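Local coordinates for eukaryotic initiation factor 4F subunit p150 (Saccharomyces cerevisiae, PDB 2VSO), which scaffolds the cap-binding eIF4F complex in translation initiation, its middle domain, the part crystallised here, binding the helicase eIF4A, at residues M95-C100 against G181-L186. Numbering follows the deposited sequence.
Sequences MYAQLC and GFLYRL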
ATOM      1  N   MET C  95     -16.148  -0.785   4.758  1.00 33.52           N
ATOM      2  CA  MET C  95     -16.670  -2.146   4.764  1.00 43.02           C
ATOM      3  C   MET C  95     -17.205  -2.479   6.165  1.00 49.91           C
ATOM      4  O   MET C  95     -18.240  -3.121   6.315  1.00 55.76           O
ATOM      5  CB  MET C  95     -15.549  -3.109   4.373  1.00 33.77           C
ATOM      6  CG  MET C  95     -15.917  -4.560   4.341  1.00 51.93           C
ATOM      7  SD  MET C  95     -14.382  -5.491   4.169  1.00 82.68           S
ATOM      8  CE  MET C  95     -13.829  -4.890   2.582  1.00 70.18           C
ATOM      9  N   TYR C  96     -16.496  -2.023   7.191  1.00 52.33           N
ATOM     10  CA  TYR C  96     -16.967  -2.169   8.557  1.00 49.52           C
ATOM     11  C   TYR C  96     -18.204  -1.320   8.753  1.00 53.14           C
ATOM     12  O   TYR C  96     -19.142  -1.713   9.449  1.00 55.90           O
ATOM     13  CB  TYR C  96     -15.889  -1.734   9.534  1.00 28.39           C
ATOM     14  CG  TYR C  96     -14.720  -2.672   9.587  1.00 42.46           C
ATOM     15  CD1 TYR C  96     -14.904  -4.016   9.844  1.00 50.43           C
ATOM     16  CD2 TYR C  96     -13.430  -2.217   9.369  1.00 46.81           C
ATOM     17  CE1 TYR C  96     -13.829  -4.885   9.891  1.00 50.62           C
ATOM     18  CE2 TYR C  96     -12.355  -3.074   9.427  1.00 42.24           C
ATOM     19  CZ  TYR C  96     -12.559  -4.402   9.689  1.00 34.21           C
ATOM     20  OH  TYR C  96     -11.487  -5.260   9.736  1.00 60.54           O
ATOM     21  N   ALA C  97     -18.196  -0.151   8.125  1.00 48.01           N
ATOM     22  CA  ALA C  97     -19.328   0.749   8.171  1.00 38.26           C
ATOM     23  C   ALA C  97     -20.541   0.088   7.513  1.00 45.69           C
ATOM     24  O   ALA C  97     -21.673   0.333   7.908  1.00 54.45           O
ATOM     25  CB  ALA C  97     -18.976   2.073   7.512  1.00 25.42           C
ATOM     26  N   GLN C  98     -20.298  -0.780   6.534  1.00 35.41           N
ATOM     27  CA  GLN C  98     -21.384  -1.524   5.924  1.00 43.51           C
ATOM     28  C   GLN C  98     -21.885  -2.627   6.850  1.00 61.41           C
ATOM     29  O   GLN C  98     -23.085  -2.912   6.905  1.00 60.94           O
ATOM     30  CB  GLN C  98     -20.945  -2.135   4.606  1.00 49.71           C
ATOM     31  CG  GLN C  98     -21.166  -1.236   3.410  1.00 86.00           C
ATOM     32  CD  GLN C  98     -20.524  -1.777   2.152  1.00 94.63           C
ATOM     33  OE1 GLN C  98     -20.534  -2.987   1.900  1.00 91.30           O
ATOM     34  NE2 GLN C  98     -19.957  -0.883   1.352  1.00 97.78           N
ATOM     35  N   LEU C  99     -20.955  -3.255   7.562  1.00 58.39           N
ATOM     36  CA  LEU C  99     -21.288  -4.309   8.501  1.00 51.02           C
ATOM     37  C   LEU C  99     -22.298  -3.789   9.508  1.00 54.72           C
ATOM     38  O   LEU C  99     -23.226  -4.485   9.876  1.00 52.13           O
ATOM     39  CB  LEU C  99     -20.040  -4.769   9.239  1.00 47.57           C
ATOM     40  CG  LEU C  99     -20.299  -5.882  10.256  1.00 43.46           C
ATOM     41  CD1 LEU C  99     -21.036  -6.995   9.570  1.00 47.26           C
ATOM     42  CD2 LEU C  99     -18.988  -6.402  10.837  1.00 36.84           C
ATOM     43  N   CYS C 100     -22.107  -2.549   9.934  1.00 52.54           N
ATOM     44  CA  CYS C 100     -22.994  -1.927  10.894  1.00 46.49           C
ATOM     45  C   CYS C 100     -24.371  -1.718  10.282  1.00 54.09           C
ATOM     46  O   CYS C 100     -25.379  -2.061  10.890  1.00 77.50           O
ATOM     47  CB  CYS C 100     -22.406  -0.600  11.387  1.00 49.11           C
ATOM     48  SG  CYS C 100     -20.992  -0.819  12.471  1.00 50.08           S
ATOM     49  N   GLY C 181     -17.261   9.144   9.361  1.00 38.84           N
ATOM     50  CA  GLY C 181     -17.579   9.683   8.048  1.00 39.91           C
ATOM     51  C   GLY C 181     -18.264   8.664   7.158  1.00 37.23           C
ATOM     52  O   GLY C 181     -19.107   9.001   6.341  1.00 43.59           O
ATOM     53  N   PHE C 182     -17.892   7.406   7.327  1.00 40.28           N
ATOM     54  CA  PHE C 182     -18.521   6.301   6.616  1.00 40.74           C
ATOM     55  C   PHE C 182     -19.858   5.833   7.207  1.00 44.15           C
ATOM     56  O   PHE C 182     -20.672   5.245   6.511  1.00 67.89           O
ATOM     57  CB  PHE C 182     -17.547   5.131   6.511  1.00 54.17           C
ATOM     58  CG  PHE C 182     -16.466   5.337   5.482  1.00 48.66           C
ATOM     59  CD1 PHE C 182     -15.143   5.038   5.771  1.00 52.40           C
ATOM     60  CD2 PHE C 182     -16.775   5.837   4.223  1.00 51.35           C
ATOM     61  CE1 PHE C 182     -14.148   5.230   4.822  1.00 61.05           C
ATOM     62  CE2 PHE C 182     -15.781   6.028   3.255  1.00 44.51           C
ATOM     63  CZ  PHE C 182     -14.467   5.727   3.554  1.00 37.81           C
ATOM     64  N   LEU C 183     -20.082   6.095   8.488  1.00 44.10           N
ATOM     65  CA  LEU C 183     -21.354   5.786   9.117  1.00 39.19           C
ATOM     66  C   LEU C 183     -22.364   6.873   8.776  1.00 42.90           C
ATOM     67  O   LEU C 183     -23.509   6.600   8.448  1.00 40.59           O
ATOM     68  CB  LEU C 183     -21.172   5.716  10.633  1.00 33.71           C
ATOM     69  CG  LEU C 183     -20.184   4.679  11.154  1.00 41.98           C
ATOM     70  CD1 LEU C 183     -19.902   4.898  12.621  1.00 28.62           C
ATOM     71  CD2 LEU C 183     -20.680   3.274  10.888  1.00 30.90           C
ATOM     72  N   TYR C 184     -21.919   8.116   8.877  1.00 44.20           N
ATOM     73  CA  TYR C 184     -22.743   9.258   8.539  1.00 53.01           C
ATOM     74  C   TYR C 184     -23.255   9.128   7.112  1.00 50.02           C
ATOM     75  O   TYR C 184     -24.420   9.389   6.839  1.00 49.70           O
ATOM     76  CB  TYR C 184     -21.929  10.549   8.709  1.00 51.83           C
ATOM     77  CG  TYR C 184     -22.616  11.807   8.215  1.00 48.58           C
ATOM     78  CD1 TYR C 184     -22.186  12.442   7.045  1.00 53.96           C
ATOM     79  CD2 TYR C 184     -23.683  12.369   8.915  1.00 44.64           C
ATOM     80  CE1 TYR C 184     -22.804  13.607   6.575  1.00 43.26           C
ATOM     81  CE2 TYR C 184     -24.310  13.531   8.454  1.00 55.57           C
ATOM     82  CZ  TYR C 184     -23.868  14.139   7.277  1.00 52.77           C
ATOM     83  OH  TYR C 184     -24.472  15.279   6.816  1.00 41.78           O
ATOM     84  N   ARG C 185     -22.376   8.698   6.213  1.00 42.58           N
ATOM     85  CA  ARG C 185     -22.703   8.613   4.797  1.00 48.04           C
ATOM     86  C   ARG C 185     -23.786   7.581   4.477  1.00 56.42           C
ATOM     87  O   ARG C 185     -24.520   7.724   3.504  1.00 68.06           O
ATOM     88  CB  ARG C 185     -21.450   8.315   3.995  1.00 41.02           C
ATOM     89  CG  ARG C 185     -21.615   8.549   2.519  1.00 60.99           C
ATOM     90  CD  ARG C 185     -21.171   7.350   1.733  1.00 50.88           C
ATOM     91  NE  ARG C 185     -19.782   7.414   1.316  1.00 60.40           N
ATOM     92  CZ  ARG C 185     -19.096   6.359   0.881  1.00 75.90           C
ATOM     93  NH1 ARG C 185     -19.674   5.163   0.833  1.00 78.17           N
ATOM     94  NH2 ARG C 185     -17.831   6.495   0.503  1.00 64.22           N
ATOM     95  N   LEU C 186     -23.873   6.534   5.288  1.00 60.31           N
ATOM     96  CA  LEU C 186     -24.935   5.543   5.147  1.00 51.38           C
ATOM     97  C   LEU C 186     -26.143   5.915   6.000  1.00 55.99           C
ATOM     98  O   LEU C 186     -27.072   5.129   6.127  1.00 66.90           O
ATOM     99  CB  LEU C 186     -24.447   4.162   5.566  1.00 33.83           C
ATOM    100  CG  LEU C 186     -23.226   3.536   4.901  1.00 41.72           C
ATOM    101  CD1 LEU C 186     -22.798   2.333   5.706  1.00 52.03           C
ATOM    102  CD2 LEU C 186     -23.521   3.128   3.483  1.00 40.07           C
TER
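The methyl of Ala-97 points toward segment 181-186 and touches three of its side chains, those of Phe-182 and Leu-183 of helix 163-185 and of Leu-186 just after its end. CB of Ala-97 meets CB of Phe-182 at 3.5 Å, methyl against methylene. Beyond that CB, the ring of Phe-182 turns away from helix 93-106; its CD2 lies over one face of the Arg-185 guanidinium, 3.9 Å above the plane and offset toward the rim, and the Phe-182 side chain also touches Thr-223 of helix 211-228.

Leu-186, at the end of segment 181-186, can be followed outward. Its CB is directed at helix 93-106, and with CG anti to the carbonyl carbon (chi1 -57°) the chain extends onto the Ala-97 peptide. There CG carries the CD1 methyl to 3.2 Å from Ala-97 O and 4.2 Å from Ala-97 CB, with the backbone N of Gln-98 also close.

Helices 93-106 and 163-185 belong to the MIF4G domain, an all-helical HEAT-type array; the axes of segments 95-100 and 181-185 come within 8.9 Å, with 45° between their directions. The short alanine side chain suits this spacing, and no hydrogen bond crosses between the segments.

Leu-183 makes the third contact. Its CD2 sits 3.9 Å from Ala-97 CA and 4.3 Å from Cys-100 CB, one turn further along, so this single methyl spans both residues. Phe-83 of helix 73-88 also touches Leu-183, and Ile-82 of the same helix touches Cys-100. On the far side of helix 163-185, Tyr-184 packs on Val-224 and Phe-228, its hydroxyl hydrogen-bonded to Asp-231.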